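Putative uncharacterized protein (Chaetomium thermophilum, PDB 5T8V) probably loads the ring-shaped cohesin complex onto chromatin, this chain being the C-terminal, HEAT-repeat part of the loader Scc2. Local coordinates at residues 294-297 / 301-304; 305-310 / 409-414; 870-875 / 911-916; 1147-1152 / 1182-1187; 1157-1162 / 1190-1195. One frame throughout, in Å; residues are numbered along the deposited sequence.

The five contacts sample a long, mainly helical HEAT-repeat chain, and they fall into two neighbourhoods and one outlier. Contacts 1 and 2 have centres about 9 Å apart: strand 302-303 of the hairpin runs directly into helix 305-315, and I303 CD1 lies 3.7 Å from A308 CB. Contacts 4 and 5, with centres about 11 Å apart, share helix 1175-1191, and I1151 CG2 of one meets V1157 CG1 of the other at 3.7 Å. Contact 3 joins two interhelical loops about 42 Å from contact 4, centre to centre. Contacts 1 and 3 lie across the chain's centre from each other, about 91 Å apart between centres.

Contact 1: residues 294-297 / 301-304; sequences TFKL and SSIQ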
# COMPACT_ATOMS: atom_id res chain seq x y z
N THR A 294 20.71 26.65 10.58
CA THR A 294 21.17 28.03 10.53
C THR A 294 22.47 28.20 9.77
O THR A 294 23.09 29.27 9.85
CB THR A 294 21.33 28.57 11.96
OG1 THR A 294 22.42 27.91 12.60
CG2 THR A 294 20.05 28.34 12.76
N PHE A 295 22.91 27.19 9.03
CA PHE A 295 24.15 27.24 8.25
C PHE A 295 23.77 27.34 6.78
O PHE A 295 23.38 26.35 6.16
CB PHE A 295 25.01 26.02 8.53
CG PHE A 295 26.39 26.10 7.94
CD1 PHE A 295 27.43 26.69 8.64
CD2 PHE A 295 26.66 25.57 6.69
CE1 PHE A 295 28.70 26.75 8.10
CE2 PHE A 295 27.92 25.63 6.15
CZ PHE A 295 28.94 26.23 6.86
N LYS A 296 23.89 28.54 6.22
CA LYS A 296 23.48 28.78 4.84
C LYS A 296 24.56 28.32 3.88
O LYS A 296 25.75 28.55 4.10
CB LYS A 296 23.19 30.27 4.62
CG LYS A 296 22.19 30.87 5.59
CD LYS A 296 20.82 30.21 5.48
CE LYS A 296 19.83 30.85 6.45
NZ LYS A 296 18.48 30.23 6.37
N LEU A 297 24.13 27.66 2.81
CA LEU A 297 25.03 27.20 1.76
C LEU A 297 24.94 28.12 0.56
O LEU A 297 23.92 28.78 0.33
CB LEU A 297 24.69 25.77 1.35
CG LEU A 297 24.66 24.73 2.47
CD1 LEU A 297 24.21 23.39 1.93
CD2 LEU A 297 26.01 24.62 3.16
N SER A 301 20.34 26.57 -0.05
CA SER A 301 19.74 25.70 0.96
C SER A 301 20.42 25.93 2.31
O SER A 301 21.35 26.73 2.45
CB SER A 301 19.86 24.24 0.53
OG SER A 301 21.21 23.87 0.33
N SER A 302 19.93 25.22 3.32
CA SER A 302 20.39 25.41 4.69
C SER A 302 20.46 24.07 5.41
O SER A 302 19.59 23.21 5.24
CB SER A 302 19.46 26.36 5.45
OG SER A 302 19.30 27.58 4.75
N ILE A 303 21.51 23.91 6.22
CA ILE A 303 21.70 22.74 7.07
C ILE A 303 22.07 23.24 8.46
O ILE A 303 22.47 24.38 8.65
CB ILE A 303 22.79 21.79 6.53
CG1 ILE A 303 24.07 22.57 6.23
CG2 ILE A 303 22.28 21.07 5.28
CD1 ILE A 303 25.25 21.71 5.85
N GLN A 304 21.92 22.35 9.44
CA GLN A 304 22.38 22.74 10.77
C GLN A 304 23.90 22.63 10.84
O GLN A 304 24.49 21.72 10.24
CB GLN A 304 21.73 21.87 11.85
CG GLN A 304 21.83 20.38 11.63
CD GLN A 304 21.26 19.59 12.79
OE1 GLN A 304 21.07 20.12 13.89
NE2 GLN A 304 20.98 18.32 12.56
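F295 and I303 form an antiparallel hydrogen-bonded pair: F295 N gives to I303 O at 2.9 Å, and I303 N returns a straighter bond to F295 O at 3.1 Å. The next pair, K296 with S302, is non-hydrogen-bonded, and beyond it L297 N reaches S301 O at 3.0 Å, close to the turn. K296 and S302 put their side chains on one face. The lysine chain bends at its second torsion (chi2 -62°), which curls it over the neighbouring strand and lets NZ hydrogen-bond to S302 OG at 3.2 Å. This is a short beta hairpin in a solenoid built mainly of helices, set just before helix 305-315, for which Q304 is the N-cap residue. F295 and I303 occupy the apolar face, side by side and pointing the same way, with F295 CD2 4.0 Å from I303 CG1. L297 comes in at about a right angle to I303, its CD2 4.0 Å from I303 CD1. Its other methyl, CD1, rests near S301 OG, a hydroxyl already bonded to D299 in the turn. M258 of helix 247-267 packs on F295, while C415 and W421 pack on L297.

Contact 2: residues 305-310 / 409-414; sequences PVSALI and VEDFIT
S307 lies against D411, its CB 3.7 Å from D411 CB and its OG hydrogen-bonded to D411 OD2 at 3.0 Å. The arrangement is a steep helix-helix crossing in the HEAT-repeat solenoid: the axes of segments 305-310 and 409-414 pass 9.9 Å apart at a signed angle of -64°, so the touching surface is compact. With S307 OG anti to its own carbonyl carbon (chi1 -62°), the hydroxyl leans across the gap and meets the carboxylate oxygen from above its plane, about 43° out of it. The same oxygen also takes the backbone N-H of Q304, the residue that precedes helix 305-315, while D411 OD1 makes a salt bridge to R293 NE. A buried carboxylate is thus satisfied at both oxygens, and the arginine together with the start of a helix would be expected to favour its ionised form. D411 thereby ties helix 402-414 both to the hairpin and to the first turn of the helix that follows it. Next to this polar core lies an apolar part, where L427 and L428 of helix 423-440 pack on the F412 side chain and F408 packs on S307 and I310. The F412 ring is met obliquely at two points, CZ by I310 CG2 and CE1 by S307 CB, each at 4.5 Å.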
# COMPACT_ATOMS: atom_id res chain seq x y z
N PRO A 305 24.56 23.54 11.57
CA PRO A 305 26.03 23.61 11.48
C PRO A 305 26.74 22.33 11.89
O PRO A 305 27.82 22.04 11.37
CB PRO A 305 26.37 24.78 12.41
CG PRO A 305 25.25 24.82 13.38
CD PRO A 305 24.03 24.43 12.61
N VAL A 306 26.17 21.57 12.83
CA VAL A 306 26.79 20.31 13.22
C VAL A 306 26.90 19.37 12.02
O VAL A 306 27.90 18.66 11.86
CB VAL A 306 26.01 19.66 14.38
CG1 VAL A 306 24.58 19.33 13.95
CG2 VAL A 306 26.73 18.42 14.88
N SER A 307 25.88 19.35 11.16
CA SER A 307 25.95 18.53 9.96
C SER A 307 27.13 18.96 9.09
O SER A 307 27.94 18.12 8.66
CB SER A 307 24.64 18.64 9.17
OG SER A 307 23.54 18.16 9.92
N ALA A 308 27.25 20.26 8.84
CA ALA A 308 28.37 20.76 8.04
C ALA A 308 29.70 20.36 8.65
O ALA A 308 30.63 19.97 7.92
CB ALA A 308 28.28 22.28 7.93
N LEU A 309 29.83 20.43 9.97
CA LEU A 309 31.09 20.07 10.61
C LEU A 309 31.37 18.58 10.46
O LEU A 309 32.48 18.18 10.10
CB LEU A 309 31.09 20.46 12.08
CG LEU A 309 32.33 20.01 12.86
CD1 LEU A 309 33.59 20.63 12.26
CD2 LEU A 309 32.21 20.35 14.33
N ILE A 310 30.37 17.74 10.75
CA ILE A 310 30.53 16.29 10.58
C ILE A 310 31.06 15.98 9.19
O ILE A 310 32.08 15.32 9.02
CB ILE A 310 29.20 15.58 10.86
CG1 ILE A 310 28.83 15.66 12.35
CG2 ILE A 310 29.25 14.12 10.39
CD1 ILE A 310 29.73 14.85 13.27
N VAL A 409 20.08 12.87 8.59
CA VAL A 409 19.74 12.30 7.30
C VAL A 409 19.18 13.38 6.38
O VAL A 409 19.54 13.46 5.20
CB VAL A 409 18.76 11.12 7.47
CG1 VAL A 409 18.25 10.64 6.12
CG2 VAL A 409 19.44 9.98 8.21
N GLU A 410 18.29 14.22 6.90
CA GLU A 410 17.71 15.28 6.08
C GLU A 410 18.79 16.20 5.52
O GLU A 410 18.79 16.53 4.33
CB GLU A 410 16.68 16.07 6.89
CG GLU A 410 15.38 15.32 7.13
CD GLU A 410 14.40 16.11 7.98
OE1 GLU A 410 14.44 15.96 9.22
OE2 GLU A 410 13.60 16.88 7.40
N ASP A 411 19.72 16.62 6.37
CA ASP A 411 20.78 17.51 5.90
C ASP A 411 21.67 16.82 4.87
O ASP A 411 22.05 17.42 3.86
CB ASP A 411 21.61 18.02 7.08
CG ASP A 411 20.88 19.07 7.88
OD1 ASP A 411 19.64 19.11 7.82
OD2 ASP A 411 21.55 19.87 8.57
N PHE A 412 22.02 15.55 5.11
CA PHE A 412 22.84 14.81 4.15
C PHE A 412 22.14 14.71 2.80
O PHE A 412 22.76 14.90 1.76
CB PHE A 412 23.16 13.42 4.70
CG PHE A 412 23.91 13.42 6.01
CD1 PHE A 412 24.64 14.52 6.41
CD2 PHE A 412 23.87 12.31 6.84
CE1 PHE A 412 25.33 14.52 7.61
CE2 PHE A 412 24.56 12.30 8.04
CZ PHE A 412 25.28 13.41 8.42
N ILE A 413 20.84 14.40 2.81
CA ILE A 413 20.07 14.38 1.56
C ILE A 413 20.14 15.73 0.88
O ILE A 413 20.37 15.83 -0.33
CB ILE A 413 18.61 13.97 1.84
CG1 ILE A 413 18.54 12.57 2.47
CG2 ILE A 413 17.79 14.02 0.55
CD1 ILE A 413 18.94 11.44 1.56
N THR A 414 19.94 16.81 1.64
CA THR A 414 19.99 18.15 1.06
C THR A 414 21.31 18.37 0.32
O THR A 414 21.32 18.98 -0.75
CB THR A 414 19.80 19.20 2.16
OG1 THR A 414 18.46 19.13 2.65
CG2 THR A 414 20.07 20.61 1.62

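Contact 3: residues 870-875 / 911-916; sequences ASIGTS and LPVVAK
V913 points at the segment 870-875 and divides its two methyls between two neighbours. CG1 sits against the backbone of G873, 3.5 Å from G873 CA and 3.6 Å from G873 N, while CG2 is turned to I872 and meets I872 CG2 at 4.0 Å. This division follows from the valine torsion (chi1 -49°), which sets CG1 beside its own backbone N and CG2 between that N and the carbonyl carbon. The I872 side chain does not run parallel to V913 but passes it at a slant, so the two touch through one methyl each. The other valine methyl rests directly on the main chain of G873, and the alpha carbons of G873 and V913 stand 4.9 Å apart. Here two interhelical loops of the HEAT-repeat solenoid pack on one another: one joins helix 866-870 to helix 878-891, the other joins helix 900-910 to helix 919-935. The second loop contains a 3-10 turn at 912-915, and its bond from K916 N to V913 O, at 3.2 Å, brings the lysine to the same side as the valine. K916 then extends its chain past the loop, with CD 4.1 Å from G873 O. This lysine end is the exposed margin of the contact; I872 and V913, by contrast, are buried. I872 continues the apolar packing inward to V885 of helix 878-891 and L910 of helix 900-910. V914, the next residue after the valine, turns its side chain to L922 and L929 of helix 919-935.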
# COMPACT_ATOMS: atom_id res chain seq x y z
N ALA A 870 -45.38 -8.92 -37.24
CA ALA A 870 -45.85 -9.70 -38.38
C ALA A 870 -44.91 -10.85 -38.71
O ALA A 870 -45.35 -11.89 -39.20
CB ALA A 870 -46.03 -8.80 -39.60
N SER A 871 -43.61 -10.68 -38.44
CA SER A 871 -42.62 -11.69 -38.77
C SER A 871 -42.36 -12.67 -37.63
O SER A 871 -41.51 -13.56 -37.79
CB SER A 871 -41.30 -11.01 -39.17
OG SER A 871 -40.80 -10.20 -38.12
N ILE A 872 -43.06 -12.55 -36.50
CA ILE A 872 -42.86 -13.48 -35.40
C ILE A 872 -43.09 -14.91 -35.86
O ILE A 872 -42.48 -15.85 -35.33
CB ILE A 872 -43.78 -13.11 -34.21
CG1 ILE A 872 -43.27 -11.84 -33.53
CG2 ILE A 872 -43.85 -14.26 -33.20
CD1 ILE A 872 -44.21 -11.27 -32.48
N GLY A 873 -43.96 -15.11 -36.85
CA GLY A 873 -44.34 -16.45 -37.24
C GLY A 873 -43.17 -17.32 -37.66
O GLY A 873 -43.19 -18.53 -37.43
N THR A 874 -42.15 -16.72 -38.28
CA THR A 874 -41.05 -17.51 -38.82
C THR A 874 -39.69 -16.91 -38.46
O THR A 874 -38.70 -17.64 -38.39
CB THR A 874 -41.18 -17.62 -40.34
OG1 THR A 874 -42.47 -18.16 -40.67
CG2 THR A 874 -40.10 -18.54 -40.91
N SER A 875 -39.64 -15.59 -38.25
CA SER A 875 -38.38 -14.94 -37.89
C SER A 875 -37.69 -15.72 -36.78
O SER A 875 -38.18 -15.77 -35.65
CB SER A 875 -38.63 -13.49 -37.46
OG SER A 875 -37.42 -12.87 -37.05
N LEU A 911 -52.06 -14.23 -33.28
CA LEU A 911 -52.66 -15.48 -32.83
C LEU A 911 -52.08 -16.69 -33.57
O LEU A 911 -51.69 -17.67 -32.92
CB LEU A 911 -54.17 -15.44 -33.01
CG LEU A 911 -54.91 -16.60 -32.34
CD1 LEU A 911 -56.17 -16.11 -31.66
CD2 LEU A 911 -55.23 -17.69 -33.36
N PRO A 912 -52.01 -16.68 -34.91
CA PRO A 912 -51.56 -17.90 -35.60
C PRO A 912 -50.17 -18.37 -35.19
O PRO A 912 -49.89 -19.57 -35.27
CB PRO A 912 -51.60 -17.49 -37.09
CG PRO A 912 -51.65 -16.01 -37.09
CD PRO A 912 -52.37 -15.61 -35.86
N VAL A 913 -49.29 -17.46 -34.74
CA VAL A 913 -47.96 -17.87 -34.33
C VAL A 913 -47.98 -18.74 -33.08
O VAL A 913 -46.96 -19.36 -32.75
CB VAL A 913 -47.05 -16.64 -34.07
CG1 VAL A 913 -47.12 -15.66 -35.24
CG2 VAL A 913 -47.41 -15.95 -32.76
N VAL A 914 -49.11 -18.80 -32.38
CA VAL A 914 -49.23 -19.64 -31.20
C VAL A 914 -48.93 -21.10 -31.52
O VAL A 914 -48.54 -21.86 -30.63
CB VAL A 914 -50.65 -19.49 -30.60
CG1 VAL A 914 -50.95 -20.60 -29.60
CG2 VAL A 914 -50.79 -18.13 -29.95
N ALA A 915 -49.10 -21.51 -32.77
CA ALA A 915 -49.01 -22.92 -33.15
C ALA A 915 -47.61 -23.36 -33.52
O ALA A 915 -47.43 -24.51 -33.93
CB ALA A 915 -49.96 -23.21 -34.31
N LYS A 916 -46.60 -22.49 -33.40
CA LYS A 916 -45.25 -22.83 -33.83
C LYS A 916 -44.20 -22.39 -32.82
O LYS A 916 -43.34 -23.17 -32.42
CB LYS A 916 -44.95 -22.20 -35.19
CG LYS A 916 -45.96 -22.52 -36.28
CD LYS A 916 -45.53 -21.93 -37.61
CE LYS A 916 -46.53 -22.27 -38.71
NZ LYS A 916 -46.08 -21.78 -40.05

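Contact 4: residues 1147-1152 / 1182-1187; sequences VLASIN and FLEHKA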
# COMPACT_ATOMS: atom_id res chain seq x y z
N VAL A 1147 -38.45 -24.62 -3.42
CA VAL A 1147 -39.85 -24.72 -3.01
C VAL A 1147 -39.96 -24.77 -1.49
O VAL A 1147 -40.80 -24.08 -0.90
CB VAL A 1147 -40.51 -25.94 -3.67
CG1 VAL A 1147 -41.89 -26.21 -3.07
CG2 VAL A 1147 -40.63 -25.72 -5.17
N LEU A 1148 -39.12 -25.57 -0.83
CA LEU A 1148 -39.20 -25.69 0.62
C LEU A 1148 -38.89 -24.37 1.31
O LEU A 1148 -39.48 -24.04 2.34
CB LEU A 1148 -38.26 -26.78 1.13
CG LEU A 1148 -38.96 -28.09 1.47
CD1 LEU A 1148 -39.63 -28.64 0.24
CD2 LEU A 1148 -37.97 -29.10 2.04
N ALA A 1149 -37.95 -23.60 0.76
CA ALA A 1149 -37.63 -22.30 1.34
C ALA A 1149 -38.86 -21.40 1.36
O ALA A 1149 -39.13 -20.72 2.35
CB ALA A 1149 -36.49 -21.64 0.56
N SER A 1150 -39.63 -21.40 0.27
CA SER A 1150 -40.88 -20.65 0.24
C SER A 1150 -41.87 -21.20 1.26
O SER A 1150 -42.44 -20.45 2.06
CB SER A 1150 -41.47 -20.67 -1.17
OG SER A 1150 -42.70 -19.97 -1.22
N ILE A 1151 -42.09 -22.52 1.23
CA ILE A 1151 -43.00 -23.16 2.18
C ILE A 1151 -42.68 -22.72 3.60
O ILE A 1151 -43.59 -22.49 4.42
CB ILE A 1151 -42.93 -24.69 2.03
CG1 ILE A 1151 -43.56 -25.12 0.70
CG2 ILE A 1151 -43.63 -25.39 3.21
CD1 ILE A 1151 -43.39 -26.59 0.38
N ASN A 1152 -41.40 -22.58 3.92
CA ASN A 1152 -40.99 -22.25 5.28
C ASN A 1152 -41.12 -20.75 5.55
O ASN A 1152 -41.56 -20.35 6.64
CB ASN A 1152 -39.56 -22.72 5.53
CG ASN A 1152 -39.13 -22.56 6.97
OD1 ASN A 1152 -39.54 -23.32 7.84
ND2 ASN A 1152 -38.29 -21.56 7.22
N PHE A 1182 -28.93 -21.86 4.39
CA PHE A 1182 -28.35 -21.15 5.53
C PHE A 1182 -29.22 -19.97 5.94
O PHE A 1182 -29.34 -19.66 7.13
CB PHE A 1182 -26.94 -20.68 5.18
CG PHE A 1182 -26.33 -19.77 6.22
CD1 PHE A 1182 -25.88 -20.28 7.42
CD2 PHE A 1182 -26.21 -18.41 5.98
CE1 PHE A 1182 -25.32 -19.45 8.38
CE2 PHE A 1182 -25.65 -17.58 6.93
CZ PHE A 1182 -25.21 -18.09 8.13
N LEU A 1183 -29.84 -19.29 4.97
CA LEU A 1183 -30.77 -18.22 5.30
C LEU A 1183 -31.98 -18.76 6.05
O LEU A 1183 -32.45 -18.15 7.02
CB LEU A 1183 -31.22 -17.50 4.03
CG LEU A 1183 -30.19 -16.58 3.36
CD1 LEU A 1183 -30.68 -16.15 1.99
CD2 LEU A 1183 -29.91 -15.36 4.23
N GLU A 1184 -32.50 -19.91 5.62
CA GLU A 1184 -33.68 -20.47 6.28
C GLU A 1184 -33.34 -20.99 7.67
O GLU A 1184 -34.15 -20.87 8.60
CB GLU A 1184 -34.28 -21.58 5.43
CG GLU A 1184 -34.75 -21.11 4.06
CD GLU A 1184 -35.70 -19.93 4.14
OE1 GLU A 1184 -36.44 -19.83 5.15
OE2 GLU A 1184 -35.70 -19.10 3.21
N HIS A 1185 -32.15 -21.56 7.85
CA HIS A 1185 -31.73 -22.00 9.17
C HIS A 1185 -31.50 -20.81 10.09
O HIS A 1185 -31.86 -20.84 11.28
CB HIS A 1185 -30.48 -22.86 9.07
CG HIS A 1185 -29.79 -23.10 10.37
ND1 HIS A 1185 -30.46 -23.17 11.57
CD2 HIS A 1185 -28.48 -23.29 10.67
CE1 HIS A 1185 -29.60 -23.38 12.55
NE2 HIS A 1185 -28.39 -23.47 12.03
N LYS A 1186 -30.90 -19.73 9.57
CA LYS A 1186 -30.64 -18.55 10.38
C LYS A 1186 -31.94 -17.88 10.81
O LYS A 1186 -32.12 -17.56 12.00
CB LYS A 1186 -29.75 -17.58 9.61
CG LYS A 1186 -29.62 -16.20 10.25
CD LYS A 1186 -28.52 -15.37 9.61
CE LYS A 1186 -28.69 -15.26 8.10
NZ LYS A 1186 -27.81 -14.21 7.51
N ALA A 1187 -32.85 -17.65 9.87
CA ALA A 1187 -34.13 -17.04 10.22
C ALA A 1187 -34.94 -17.95 11.14
O ALA A 1187 -35.53 -17.49 12.12
CB ALA A 1187 -34.92 -16.71 8.96
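E1184 folds its side chain over A1149, bringing CG to 3.9 Å and OE2 to 3.8 Å from A1149 CB. The setting is helix-on-helix packing in the solenoid, in the part of the chain that belongs to the Sister chromatid cohesion C-terminus family: helices 1139-1154 and 1175-1191 run in roughly the same direction here, with the short helix 1163-1169 between them in sequence. The close part depends on a small residue facing a bent one. The alanine leaves the helix surface low, and the glutamate, kinked at its second torsion (chi2 -54°), lies across it with its carboxylate buried. The looser part is polar and lies at N1152, which is partly exposed and reaches the glutamate through a single amide hydrogen. F1166 packs on both N1152 and E1184, and R1153 offers OE2 a long, weak ion pair. That arginine, though distant, would if anything favour the ionised carboxylate. The amide and carboxylate planes stand 82° apart, and N1152 ND2 gives its hydrogen to E1184 OE1 at 3.3 Å, on the anti side of that oxygen and 23° out of the carboxylate plane.

Contact 5: residues 1157-1162 / 1190-1195; sequences VHPKET and TKHETV
P1159 and K1160, in the loop between helices 1139-1154 and 1163-1169, face H1192 and V1195, with alpha carbons 7.4 Å apart for P1159 and H1192 and 7.1 Å for K1160 and V1195. The site is a loop packed against a helix break in the HEAT-type solenoid: H1192 is the first residue to leave the helical conformation after helix 1175-1191 and is also the N-cap residue of helix 1193-1196. At one end of the contact the proline ring crosses the histidine at about a right angle and reaches it through CB and CG, each 3.6 Å from H1192 ND1. The approach to the imidazole is oblique. One face of that imidazole is taken by the preceding residue, K1191, whose CB lies over the ring centre, 4.0 Å above the plane. At the other end V1195 is the buried residue, with P1159 CB 4.4 Å from its CG1. Its other methyl, CG2, stands anti to the backbone N and faces the aliphatic chain of K1160, which is extended beyond CG and passes it at an angle. The exposed lysine therefore contributes hydrocarbon along its length: V1195 CG2 lies 3.4 Å from K1160 CG and 3.7 Å from K1160 CE.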
# COMPACT_ATOMS: atom_id res chain seq x y z
N VAL A 1157 -45.77 -24.91 7.19
CA VAL A 1157 -45.34 -26.10 7.91
C VAL A 1157 -44.69 -25.67 9.22
O VAL A 1157 -44.13 -24.58 9.32
CB VAL A 1157 -44.36 -26.95 7.06
CG1 VAL A 1157 -43.06 -26.19 6.80
CG2 VAL A 1157 -44.10 -28.29 7.71
N HIS A 1158 -44.79 -26.54 10.22
CA HIS A 1158 -44.20 -26.24 11.51
C HIS A 1158 -42.68 -26.31 11.44
O HIS A 1158 -42.12 -27.08 10.65
CB HIS A 1158 -44.71 -27.21 12.58
CG HIS A 1158 -46.10 -26.91 13.05
ND1 HIS A 1158 -46.47 -25.67 13.52
CD2 HIS A 1158 -47.21 -27.69 13.12
CE1 HIS A 1158 -47.75 -25.70 13.87
NE2 HIS A 1158 -48.22 -26.91 13.63
N PRO A 1159 -41.97 -25.51 12.24
CA PRO A 1159 -40.50 -25.49 12.16
C PRO A 1159 -39.85 -26.82 12.52
O PRO A 1159 -38.69 -27.03 12.14
CB PRO A 1159 -40.11 -24.39 13.15
CG PRO A 1159 -41.27 -24.28 14.09
CD PRO A 1159 -42.48 -24.58 13.27
N LYS A 1160 -40.54 -27.70 13.23
CA LYS A 1160 -39.96 -29.00 13.55
C LYS A 1160 -39.76 -29.84 12.30
O LYS A 1160 -38.74 -30.52 12.15
CB LYS A 1160 -40.84 -29.74 14.55
CG LYS A 1160 -40.88 -29.11 15.93
CD LYS A 1160 -41.74 -29.90 16.90
CE LYS A 1160 -41.72 -29.27 18.29
NZ LYS A 1160 -42.54 -30.04 19.27
N GLU A 1161 -40.73 -29.80 11.38
CA GLU A 1161 -40.67 -30.59 10.15
C GLU A 1161 -39.67 -30.06 9.14
O GLU A 1161 -39.55 -30.64 8.06
CB GLU A 1161 -42.06 -30.64 9.51
CG GLU A 1161 -43.14 -31.28 10.37
CD GLU A 1161 -44.54 -31.06 9.81
OE1 GLU A 1161 -45.05 -29.93 9.92
OE2 GLU A 1161 -45.11 -32.02 9.26
N THR A 1162 -38.95 -28.99 9.45
CA THR A 1162 -38.17 -28.28 8.44
C THR A 1162 -36.75 -27.98 8.90
O THR A 1162 -35.82 -28.01 8.10
CB THR A 1162 -38.90 -26.97 8.07
OG1 THR A 1162 -40.17 -27.28 7.49
CG2 THR A 1162 -38.09 -26.16 7.09
N THR A 1190 -33.65 -17.71 14.46
CA THR A 1190 -34.00 -16.39 14.98
C THR A 1190 -35.39 -16.40 15.60
O THR A 1190 -35.59 -15.91 16.72
CB THR A 1190 -33.91 -15.34 13.87
OG1 THR A 1190 -32.55 -15.22 13.43
CG2 THR A 1190 -34.40 -13.97 14.36
N LYS A 1191 -36.37 -16.97 14.89
CA LYS A 1191 -37.74 -16.95 15.36
C LYS A 1191 -38.07 -18.12 16.29
O LYS A 1191 -38.95 -18.00 17.14
CB LYS A 1191 -38.71 -16.97 14.18
CG LYS A 1191 -38.35 -16.01 13.06
CD LYS A 1191 -39.57 -15.65 12.23
CE LYS A 1191 -39.24 -15.56 10.75
NZ LYS A 1191 -39.23 -16.91 10.12
N HIS A 1192 -37.37 -19.26 16.15
CA HIS A 1192 -37.71 -20.47 16.88
C HIS A 1192 -36.45 -21.16 17.41
O HIS A 1192 -36.09 -22.27 17.02
CB HIS A 1192 -38.51 -21.42 15.98
CG HIS A 1192 -39.75 -20.81 15.40
ND1 HIS A 1192 -40.08 -20.91 14.07
CD2 HIS A 1192 -40.75 -20.09 15.98
CE1 HIS A 1192 -41.22 -20.28 13.84
NE2 HIS A 1192 -41.64 -19.78 14.99
N GLU A 1193 -35.75 -20.48 18.32
CA GLU A 1193 -34.60 -21.09 18.98
C GLU A 1193 -35.04 -22.19 19.94
O GLU A 1193 -34.40 -23.24 20.03
CB GLU A 1193 -33.81 -20.01 19.72
CG GLU A 1193 -32.61 -20.52 20.52
CD GLU A 1193 -32.07 -19.49 21.49
OE1 GLU A 1193 -30.95 -18.98 21.26
OE2 GLU A 1193 -32.78 -19.16 22.47
N THR A 1194 -36.15 -21.95 20.65
CA THR A 1194 -36.65 -22.89 21.65
C THR A 1194 -36.73 -24.31 21.10
O THR A 1194 -36.52 -25.27 21.84
CB THR A 1194 -38.03 -22.43 22.13
OG1 THR A 1194 -37.95 -21.08 22.59
CG2 THR A 1194 -38.53 -23.32 23.27
N VAL A 1195 -37.04 -24.46 19.82
CA VAL A 1195 -37.26 -25.79 19.25
C VAL A 1195 -35.98 -26.38 18.67
O VAL A 1195 -35.78 -27.60 18.74
CB VAL A 1195 -38.37 -25.73 18.18
CG1 VAL A 1195 -37.93 -24.90 16.98
CG2 VAL A 1195 -38.77 -27.13 17.76